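Local coordinates for type II restriction enzyme AgeI (Thalassobius gelatinovorus, PDB 5DWA), which recognises the double-stranded DNA sequence 5'-ACCGGT-3' and cleaves it after the first A, as a restriction endonuclease with a PD-(D/E)XK nuclease fold, at residues Tyr31-Val36 / Ile76-Gly81; Asp60-Asp65 / Tyr240-Ser245; Ala109-Arg114 / Tyr272-Leu277. One frame throughout, in Å; residues are numbered along the deposited sequence.

Contact 1 of 3, residues Tyr31-Val36 / Ile76-Gly81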
loop_
_atom_site.group_PDB
_atom_site.type_symbol
_atom_site.label_atom_id
_atom_site.label_comp_id
_atom_site.label_asym_id
_atom_site.label_seq_id
_atom_site.Cartn_x
_atom_site.Cartn_y
_atom_site.Cartn_z
ATOM N N TYR A 31 -22.702 -21.733 -3.489
ATOM C CA TYR A 31 -21.474 -22.366 -3.014
ATOM C C TYR A 31 -20.721 -21.449 -2.051
ATOM O O TYR A 31 -20.249 -21.875 -1.003
ATOM C CB TYR A 31 -20.575 -22.742 -4.191
ATOM C CG TYR A 31 -19.243 -23.324 -3.781
ATOM C CD1 TYR A 31 -19.172 -24.554 -3.144
ATOM C CD2 TYR A 31 -18.057 -22.649 -4.035
ATOM C CE1 TYR A 31 -17.951 -25.100 -2.767
ATOM C CE2 TYR A 31 -16.834 -23.185 -3.661
ATOM C CZ TYR A 31 -16.790 -24.408 -3.027
ATOM O OH TYR A 31 -15.579 -24.943 -2.659
ATOM N N PHE A 32 -20.649 -20.174 -2.411
ATOM C CA PHE A 32 -19.772 -19.227 -1.724
ATOM C C PHE A 32 -20.373 -18.628 -0.448
ATOM O O PHE A 32 -19.693 -18.545 0.569
ATOM C CB PHE A 32 -19.386 -18.117 -2.706
ATOM C CG PHE A 32 -18.464 -17.065 -2.141
ATOM C CD1 PHE A 32 -17.320 -17.409 -1.439
ATOM C CD2 PHE A 32 -18.731 -15.720 -2.368
ATOM C CE1 PHE A 32 -16.465 -16.428 -0.951
ATOM C CE2 PHE A 32 -17.885 -14.734 -1.888
ATOM C CZ PHE A 32 -16.758 -15.081 -1.177
ATOM N N VAL A 33 -21.638 -18.218 -0.497
ATOM C CA VAL A 33 -22.257 -17.569 0.658
ATOM C C VAL A 33 -22.087 -18.366 1.959
ATOM O O VAL A 33 -21.669 -17.796 2.966
ATOM C CB VAL A 33 -23.758 -17.287 0.418
ATOM C CG1 VAL A 33 -24.444 -16.899 1.722
ATOM C CG2 VAL A 33 -23.931 -16.186 -0.623
ATOM N N PRO A 34 -22.375 -19.685 1.946
ATOM C CA PRO A 34 -22.235 -20.399 3.221
ATOM C C PRO A 34 -20.795 -20.513 3.716
ATOM O O PRO A 34 -20.580 -20.913 4.858
ATOM C CB PRO A 34 -22.798 -21.795 2.912
ATOM C CG PRO A 34 -23.598 -21.642 1.680
ATOM C CD PRO A 34 -22.905 -20.568 0.892
ATOM N N LEU A 35 -19.825 -20.164 2.873
ATOM C CA LEU A 35 -18.421 -20.271 3.248
ATOM C C LEU A 35 -17.903 -18.996 3.905
ATOM O O LEU A 35 -16.888 -19.025 4.604
ATOM C CB LEU A 35 -17.559 -20.589 2.022
ATOM C CG LEU A 35 -17.906 -21.846 1.226
ATOM C CD1 LEU A 35 -16.912 -22.027 0.078
ATOM C CD2 LEU A 35 -17.915 -23.072 2.131
ATOM N N VAL A 36 -18.590 -17.882 3.656
ATOM C CA VAL A 36 -18.092 -16.561 4.050
ATOM C C VAL A 36 -17.923 -16.454 5.565
ATOM O O VAL A 36 -16.949 -15.882 6.056
ATOM C CB VAL A 36 -19.029 -15.443 3.543
ATOM C CG1 VAL A 36 -18.618 -14.079 4.094
ATOM C CG2 VAL A 36 -19.041 -15.415 2.023
ATOM N N ILE A 76 -18.619 -8.713 0.693
ATOM C CA ILE A 76 -18.946 -7.460 1.368
ATOM C C ILE A 76 -20.373 -7.454 1.941
ATOM O O ILE A 76 -20.600 -6.930 3.035
ATOM C CB ILE A 76 -18.757 -6.259 0.403
ATOM C CG1 ILE A 76 -17.278 -6.095 0.045
ATOM C CG2 ILE A 76 -19.317 -4.971 1.007
ATOM C CD1 ILE A 76 -16.380 -5.895 1.237
ATOM N N ARG A 77 -21.322 -8.049 1.221
ATOM C CA ARG A 77 -22.711 -8.103 1.679
ATOM C C ARG A 77 -22.896 -9.068 2.837
ATOM O O ARG A 77 -23.635 -8.792 3.786
ATOM C CB ARG A 77 -23.634 -8.519 0.535
ATOM C CG ARG A 77 -25.112 -8.602 0.950
ATOM C CD ARG A 77 -26.007 -9.133 -0.158
ATOM N NE ARG A 77 -25.880 -10.577 -0.341
ATOM C CZ ARG A 77 -25.633 -11.155 -1.512
ATOM N NH1 ARG A 77 -25.480 -10.410 -2.597
ATOM N NH2 ARG A 77 -25.538 -12.474 -1.600
ATOM N N GLU A 78 -22.212 -10.201 2.758
ATOM C CA GLU A 78 -22.498 -11.314 3.653
ATOM C C GLU A 78 -21.637 -11.415 4.906
ATOM O O GLU A 78 -22.038 -12.047 5.880
ATOM C CB GLU A 78 -22.394 -12.623 2.873
ATOM C CG GLU A 78 -23.399 -12.734 1.746
ATOM C CD GLU A 78 -24.808 -12.980 2.260
ATOM O OE1 GLU A 78 -24.940 -13.479 3.397
ATOM O OE2 GLU A 78 -25.768 -12.677 1.529
ATOM N N LYS A 79 -20.452 -10.809 4.902
ATOM C CA LYS A 79 -19.540 -10.977 6.030
ATOM C C LYS A 79 -20.121 -10.418 7.337
ATOM O O LYS A 79 -20.534 -9.265 7.401
ATOM C CB LYS A 79 -18.190 -10.311 5.722
ATOM C CG LYS A 79 -17.095 -10.675 6.703
ATOM C CD LYS A 79 -16.681 -12.133 6.542
ATOM C CE LYS A 79 -15.531 -12.529 7.455
ATOM N NZ LYS A 79 -14.968 -13.856 7.055
ATOM N N ILE A 80 -20.140 -11.247 8.375
ATOM C CA ILE A 80 -20.712 -10.857 9.661
ATOM C C ILE A 80 -19.646 -10.703 10.746
ATOM O O ILE A 80 -18.678 -11.457 10.793
ATOM C CB ILE A 80 -21.768 -11.896 10.133
ATOM C CG1 ILE A 80 -22.866 -12.045 9.081
ATOM C CG2 ILE A 80 -22.377 -11.497 11.468
ATOM C CD1 ILE A 80 -23.570 -10.754 8.753
ATOM N N GLY A 81 -19.814 -9.696 11.600
ATOM C CA GLY A 81 -19.046 -9.609 12.828
ATOM C C GLY A 81 -17.688 -8.952 12.712
ATOM O O GLY A 81 -16.897 -8.965 13.656
#

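Contact 2 of 3, residues Asp60-Asp65 / Tyr240-Ser245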
loop_
_atom_site.group_PDB
_atom_site.type_symbol
_atom_site.label_atom_id
_atom_site.label_comp_id
_atom_site.label_asym_id
_atom_site.label_seq_id
_atom_site.Cartn_x
_atom_site.Cartn_y
_atom_site.Cartn_z
ATOM N N ASP A 60 -16.262 -18.879 -19.733
ATOM C CA ASP A 60 -16.141 -17.843 -20.751
ATOM C C ASP A 60 -16.250 -16.446 -20.160
ATOM O O ASP A 60 -16.071 -15.448 -20.861
ATOM C CB ASP A 60 -17.200 -18.037 -21.835
ATOM C CG ASP A 60 -16.989 -19.310 -22.624
ATOM O OD1 ASP A 60 -15.822 -19.735 -22.763
ATOM O OD2 ASP A 60 -17.987 -19.886 -23.103
ATOM N N ALA A 61 -16.543 -16.379 -18.867
ATOM C CA ALA A 61 -16.667 -15.100 -18.193
ATOM C C ALA A 61 -15.281 -14.532 -17.940
ATOM O O ALA A 61 -14.295 -15.274 -17.913
ATOM C CB ALA A 61 -17.433 -15.248 -16.894
ATOM N N ASN A 62 -15.211 -13.221 -17.768
ATOM C CA ASN A 62 -13.970 -12.564 -17.402
ATOM C C ASN A 62 -13.638 -12.915 -15.950
ATOM O O ASN A 62 -14.367 -12.544 -15.031
ATOM C CB ASN A 62 -14.099 -11.047 -17.607
ATOM C CG ASN A 62 -12.798 -10.304 -17.371
ATOM O OD1 ASN A 62 -11.892 -10.804 -16.699
ATOM N ND2 ASN A 62 -12.696 -9.100 -17.929
ATOM N N PRO A 63 -12.526 -13.639 -15.737
ATOM C CA PRO A 63 -12.195 -14.070 -14.376
ATOM C C PRO A 63 -12.081 -12.886 -13.423
ATOM O O PRO A 63 -12.546 -12.933 -12.288
ATOM C CB PRO A 63 -10.842 -14.772 -14.552
ATOM C CG PRO A 63 -10.836 -15.227 -15.982
ATOM C CD PRO A 63 -11.563 -14.140 -16.731
ATOM N N SER A 64 -11.492 -11.805 -13.908
ATOM C CA SER A 64 -11.340 -10.610 -13.087
ATOM C C SER A 64 -12.703 -10.047 -12.675
ATOM O O SER A 64 -12.859 -9.558 -11.555
ATOM C CB SER A 64 -10.523 -9.558 -13.832
ATOM O OG SER A 64 -10.187 -8.473 -12.991
ATOM N N ASP A 65 -13.685 -10.136 -13.572
ATOM C CA ASP A 65 -15.045 -9.698 -13.258
ATOM C C ASP A 65 -15.719 -10.631 -12.254
ATOM O O ASP A 65 -16.480 -10.178 -11.404
ATOM C CB ASP A 65 -15.901 -9.604 -14.530
ATOM C CG ASP A 65 -15.621 -8.350 -15.338
ATOM O OD1 ASP A 65 -14.600 -7.680 -15.089
ATOM O OD2 ASP A 65 -16.429 -8.037 -16.235
ATOM N N TYR A 240 -5.391 -12.078 -15.807
ATOM C CA TYR A 240 -6.611 -12.850 -15.997
ATOM C C TYR A 240 -7.809 -11.924 -16.095
ATOM O O TYR A 240 -8.949 -12.323 -15.864
ATOM C CB TYR A 240 -6.772 -13.872 -14.871
ATOM C CG TYR A 240 -5.583 -14.800 -14.823
ATOM C CD1 TYR A 240 -4.536 -14.578 -13.930
ATOM C CD2 TYR A 240 -5.474 -15.856 -15.719
ATOM C CE1 TYR A 240 -3.424 -15.419 -13.908
ATOM C CE2 TYR A 240 -4.367 -16.693 -15.706
ATOM C CZ TYR A 240 -3.350 -16.467 -14.795
ATOM O OH TYR A 240 -2.241 -17.288 -14.783
ATOM N N ASN A 241 -7.528 -10.673 -16.438
ATOM C CA ASN A 241 -8.577 -9.764 -16.868
ATOM C C ASN A 241 -8.623 -9.814 -18.382
ATOM O O ASN A 241 -7.681 -9.372 -19.034
ATOM C CB ASN A 241 -8.301 -8.340 -16.379
ATOM C CG ASN A 241 -9.466 -7.398 -16.622
ATOM O OD1 ASN A 241 -10.260 -7.599 -17.539
ATOM N ND2 ASN A 241 -9.575 -6.362 -15.793
ATOM N N LEU A 242 -9.707 -10.346 -18.947
ATOM C CA LEU A 242 -9.806 -10.454 -20.402
ATOM C C LEU A 242 -9.728 -9.094 -21.116
ATOM O O LEU A 242 -9.487 -9.048 -22.321
ATOM C CB LEU A 242 -11.096 -11.171 -20.796
ATOM C CG LEU A 242 -11.252 -12.586 -20.235
ATOM C CD1 LEU A 242 -12.533 -13.245 -20.763
ATOM C CD2 LEU A 242 -10.020 -13.427 -20.556
ATOM N N ARG A 243 -9.922 -7.997 -20.380
ATOM C CA ARG A 243 -9.800 -6.649 -20.954
ATOM C C ARG A 243 -8.379 -6.098 -20.986
ATOM O O ARG A 243 -8.122 -5.086 -21.638
ATOM C CB ARG A 243 -10.686 -5.663 -20.193
ATOM C CG ARG A 243 -12.157 -5.957 -20.343
ATOM C CD ARG A 243 -13.007 -4.814 -19.822
ATOM N NE ARG A 243 -14.371 -5.279 -19.641
ATOM C CZ ARG A 243 -14.767 -6.008 -18.599
ATOM N NH1 ARG A 243 -13.903 -6.328 -17.638
ATOM N NH2 ARG A 243 -16.021 -6.420 -18.512
ATOM N N THR A 244 -7.454 -6.754 -20.286
ATOM C CA THR A 244 -6.061 -6.347 -20.329
ATOM C C THR A 244 -5.554 -6.470 -21.758
ATOM O O THR A 244 -5.795 -7.482 -22.416
ATOM C CB THR A 244 -5.176 -7.214 -19.401
ATOM O OG1 THR A 244 -5.671 -7.151 -18.055
ATOM C CG2 THR A 244 -3.729 -6.740 -19.444
ATOM N N SER A 245 -4.875 -5.436 -22.244
ATOM C CA SER A 245 -4.271 -5.507 -23.566
ATOM C C SER A 245 -2.948 -6.249 -23.481
ATOM O O SER A 245 -2.078 -5.874 -22.701
ATOM C CB SER A 245 -4.057 -4.113 -24.151
ATOM O OG SER A 245 -5.298 -3.462 -24.353
#

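Contact 3 of 3, residues Ala109-Arg114 / Tyr272-Leu277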
loop_
_atom_site.group_PDB
_atom_site.type_symbol
_atom_site.label_atom_id
_atom_site.label_comp_id
_atom_site.label_asym_id
_atom_site.label_seq_id
_atom_site.Cartn_x
_atom_site.Cartn_y
_atom_site.Cartn_z
ATOM N N ALA A 109 2.213 -30.437 -12.301
ATOM C CA ALA A 109 2.776 -31.668 -11.740
ATOM C C ALA A 109 3.195 -32.652 -12.827
ATOM O O ALA A 109 4.150 -33.405 -12.646
ATOM C CB ALA A 109 1.794 -32.321 -10.794
ATOM N N ARG A 110 2.484 -32.627 -13.949
ATOM C CA ARG A 110 2.801 -33.487 -15.085
ATOM C C ARG A 110 4.181 -33.177 -15.665
ATOM O O ARG A 110 4.769 -34.009 -16.362
ATOM C CB ARG A 110 1.736 -33.341 -16.174
ATOM C CG ARG A 110 0.314 -33.340 -15.653
ATOM C CD ARG A 110 -0.690 -33.679 -16.753
ATOM N NE ARG A 110 -0.999 -32.544 -17.619
ATOM C CZ ARG A 110 -0.396 -32.294 -18.777
ATOM N NH1 ARG A 110 0.562 -33.093 -19.225
ATOM N NH2 ARG A 110 -0.754 -31.241 -19.494
ATOM N N HIS A 111 4.697 -31.983 -15.372
ATOM C CA HIS A 111 5.999 -31.550 -15.867
ATOM C C HIS A 111 7.021 -31.380 -14.743
ATOM O O HIS A 111 8.066 -30.753 -14.930
ATOM C CB HIS A 111 5.848 -30.238 -16.643
ATOM C CG HIS A 111 4.834 -30.309 -17.739
ATOM N ND1 HIS A 111 5.136 -30.774 -19.000
ATOM C CD2 HIS A 111 3.518 -29.989 -17.760
ATOM C CE1 HIS A 111 4.052 -30.732 -19.754
ATOM N NE2 HIS A 111 3.056 -30.258 -19.025
ATOM N N GLY A 112 6.698 -31.920 -13.572
ATOM C CA GLY A 112 7.569 -31.835 -12.411
ATOM C C GLY A 112 7.708 -30.442 -11.819
ATOM O O GLY A 112 8.689 -30.141 -11.135
ATOM N N ILE A 113 6.723 -29.591 -12.075
ATOM C CA ILE A 113 6.741 -28.222 -11.580
ATOM C C ILE A 113 5.683 -28.075 -10.500
ATOM O O ILE A 113 4.604 -28.664 -10.594
ATOM C CB ILE A 113 6.510 -27.213 -12.721
ATOM C CG1 ILE A 113 7.602 -27.360 -13.779
ATOM C CG2 ILE A 113 6.481 -25.769 -12.199
ATOM C CD1 ILE A 113 7.220 -26.785 -15.122
ATOM N N ARG A 114 5.999 -27.304 -9.463
ATOM C CA ARG A 114 5.118 -27.171 -8.317
ATOM C C ARG A 114 5.146 -25.771 -7.735
ATOM O O ARG A 114 6.219 -25.197 -7.555
ATOM C CB ARG A 114 5.497 -28.187 -7.235
ATOM C CG ARG A 114 4.542 -28.207 -6.042
ATOM C CD ARG A 114 4.986 -29.229 -5.001
ATOM N NE ARG A 114 6.280 -28.894 -4.417
ATOM C CZ ARG A 114 7.016 -29.741 -3.704
ATOM N NH1 ARG A 114 6.580 -30.977 -3.490
ATOM N NH2 ARG A 114 8.180 -29.354 -3.199
ATOM N N TYR A 272 4.677 -21.379 -20.585
ATOM C CA TYR A 272 5.807 -20.521 -20.259
ATOM C C TYR A 272 6.736 -21.173 -19.241
ATOM O O TYR A 272 7.944 -21.238 -19.451
ATOM C CB TYR A 272 5.312 -19.170 -19.735
ATOM C CG TYR A 272 6.402 -18.282 -19.193
ATOM C CD1 TYR A 272 7.241 -17.573 -20.048
ATOM C CD2 TYR A 272 6.592 -18.141 -17.824
ATOM C CE1 TYR A 272 8.240 -16.761 -19.554
ATOM C CE2 TYR A 272 7.586 -17.331 -17.321
ATOM C CZ TYR A 272 8.405 -16.640 -18.189
ATOM O OH TYR A 272 9.399 -15.831 -17.692
ATOM N N LEU A 273 6.172 -21.659 -18.140
ATOM C CA LEU A 273 6.974 -22.331 -17.124
ATOM C C LEU A 273 7.669 -23.569 -17.682
ATOM O O LEU A 273 8.845 -23.797 -17.408
ATOM C CB LEU A 273 6.114 -22.721 -15.923
ATOM C CG LEU A 273 5.625 -21.555 -15.065
ATOM C CD1 LEU A 273 4.971 -22.086 -13.802
ATOM C CD2 LEU A 273 6.766 -20.597 -14.728
ATOM N N VAL A 274 6.943 -24.361 -18.466
ATOM C CA VAL A 274 7.508 -25.593 -19.012
ATOM C C VAL A 274 8.681 -25.283 -19.938
ATOM O O VAL A 274 9.731 -25.923 -19.861
ATOM C CB VAL A 274 6.442 -26.418 -19.764
ATOM C CG1 VAL A 274 7.094 -27.541 -20.563
ATOM C CG2 VAL A 274 5.431 -26.983 -18.784
ATOM N N ALA A 275 8.508 -24.278 -20.790
ATOM C CA ALA A 275 9.555 -23.869 -21.721
ATOM C C ALA A 275 10.767 -23.293 -20.991
ATOM O O ALA A 275 11.911 -23.601 -21.326
ATOM C CB ALA A 275 9.009 -22.860 -22.713
ATOM N N GLN A 276 10.516 -22.452 -19.993
ATOM C CA GLN A 276 11.595 -21.829 -19.231
ATOM C C GLN A 276 12.391 -22.822 -18.388
ATOM O O GLN A 276 13.572 -22.594 -18.107
ATOM C CB GLN A 276 11.036 -20.735 -18.318
ATOM C CG GLN A 276 10.512 -19.520 -19.052
ATOM C CD GLN A 276 11.603 -18.770 -19.774
ATOM O OE1 GLN A 276 12.703 -18.592 -19.249
ATOM N NE2 GLN A 276 11.311 -18.328 -20.991
ATOM N N LEU A 277 11.752 -23.917 -17.985
ATOM C CA LEU A 277 12.347 -24.821 -17.000
ATOM C C LEU A 277 12.761 -26.170 -17.565
ATOM O O LEU A 277 13.192 -27.048 -16.829
ATOM C CB LEU A 277 11.375 -25.038 -15.841
ATOM C CG LEU A 277 11.010 -23.787 -15.041
ATOM C CD1 LEU A 277 9.978 -24.100 -13.962
ATOM C CD2 LEU A 277 12.264 -23.166 -14.439
#

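Contact 1 of 3, residues Tyr31-Val36 / Ile76-Gly81
Lys-79 reaches across to the backbone of Val-36 in the one hydrogen bond that joins Tyr31-Val36 to Ile76-Gly81. Lys-79 NZ lies 3.0 Å from Val-36 O and meets that oxygen almost head-on, at a C=O...N angle of 165°. The chain gets there by turning at its second torsion (chi2 70°), which brings CD against Val-36. NZ also makes weak hydrogen bonds to Ser-43 OG and Tyr-75 OH, and the Lys-79 side chain packs on a phosphate of the bound DNA, which its positive charge would favour.

The apolar part centres on one methyl of Val-36. Val-36 CG1 sits 3.7 Å from Lys-79 CD and 3.8 Å from Lys-79 CA, with Glu-78 CB a little farther off at 4.2 Å, and packs where the chain leaves helical geometry, at Lys-79. Val-36 CG2 is used differently: it stands over the centre of the Phe-32 ring, 3.9 Å above its plane.

Val-33 meets charged side chains. Val-33 CG1 lies against the carboxylate of Glu-78, 3.8 Å from Glu-78 OE1, while Val-33 CG2 approaches Arg-77 NH2 more loosely. The carboxylate is steadied by its neighbour in sequence: Arg-77 NE and NH2 both grip Glu-78 OE2 side-on, NE at 2.8 Å, both on the anti side of OE2 and from opposite faces of the carboxylate plane.

The contact joins the C-terminal parts of helices 22-36 and 63-78 at the protein surface. Asn-37 reinforces the junction through hydrogen bonds to Glu-78 O and Ile-80 N. Deeper in, Phe-32 packs on Leu-71, Ile-74 and Tyr-75 of helix 63-78 and on Ala-50 of helix 43-57, while Ile-76 leans on helix 84-109.

Contact 2 of 3, residues Asp60-Asp65 / Tyr240-Ser245
Ser-64 and Asn-241 bring the two backbones together, their CA atoms 4.8 Å apart, where the start of helix 63-78 meets a type I turn running from Asn-241 to Thr-244, with a weak bond from Ser-64 N to Tyr-240 O. Asn-62, the N-cap of that helix, links cap to turn. Asn-62 OD1 accepts from Ser-64 N in the capping bond and, from the opposite face of the amide, from Leu-242 N at 3.2 Å. Asn-62 ND2 donates to Asn-241 OD1 at 2.9 Å in a nearly straight bond (178°). Asn-241 OD1 also takes Arg-243 N, closing an Asx turn, so each asparagine oxygen is held from both faces.

The Arg-243 chain is extended from CG to NE, and its guanidinium grips Asp-65 end-on: Arg-243 NH1 to Asp-65 OD1 at 3.0 Å and Arg-243 NH2 to Asp-65 OD2 at 2.8 Å, both on syn sides, with carboxylate and guanidinium planes 25° apart. Pro-63 CD packs against Leu-242 CG at 3.8 Å, and Ser-64 CB rests on Asn-241 CB at 3.6 Å.

Asn-211 joins Asp-65 OD1, Ser-64 OG and Asn-241 ND2, while Ser-64 OG also bonds Leu-197 O. The contact thus fastens the N-terminus of helix 63-78 to the loop that follows strand 236-239 of the central sheet, where Tyr-240 pairs with Thr-196 of strand 191-196.

Contact 3 of 3, residues Ala109-Arg114 / Tyr272-Leu277
Val-274 presses one methyl onto the imidazole of His-111, a CH-pi contact between the turn before strand 113-117 and the helix close to the C-terminus. Val-274 CG2 stands over one face of the His-111 ring, 3.7 Å from its centroid and 16° off the normal. The methyl is displaced toward the rim, and the ring atom closest to Val-274 CG2 is His-111 CG at 3.5 Å. Val-274 CG1 only brushes ND1. His-111 CG lies anti to the carbonyl carbon (chi1 -54°), beside the backbone N, and the two side chains cross at about a right angle. His-111 NE2 is buried and has no partner in the model; the two segments meet here through packing alone.

The other half is aliphatic. Ile-113 CD1 packs against the helix, 4.3 Å from Leu-273 CB and 4.1 Å from Val-274 CG2. Leu-277, one turn further along, contributes CD1: Leu-277 CD1 lies 4.0 Å from both CG1 and CD1 of Ile-113. One isoleucine thus spans three helix residues and covers the backbone at Val-274 CA.

The turn itself is a Schellman motif ending helix 84-109. Gly-112, at positive phi, is its C-prime residue, and Gly-112 N bonds Ala-109 O while Ile-113 N bonds Leu-108 O.

Strand 113-117, at one border of the mixed sheet, is thereby packed against helix 268-277. Leu-108 of helix 84-109 touches both Ile-113 and Leu-273, Ile-145 of adjacent strand 143-148 backs Ile-113, and Leu-277 continues onto Leu-191 of strand 191-196.

Helix 63-78 connects contacts 1 and 2: its N-terminus is anchored to the loop after strand 236-239 in contact 2 and its C-terminus is held by helix 22-36 in contact 1; the centres of contacts 1 and 2 lie about 24 Å apart. Contact 3 has no element in common with either and lies about 24 Å from contact 2 and 36 Å from contact 1, centre to centre, with contacts 1 and 3 on opposite sides of the chain's centre. Nearest-atom distances to the bound DNA grow in order: about 4 Å for contact 1, 8 Å for contact 2 and 19 Å for contact 3, which is packing remote from the nucleic acid.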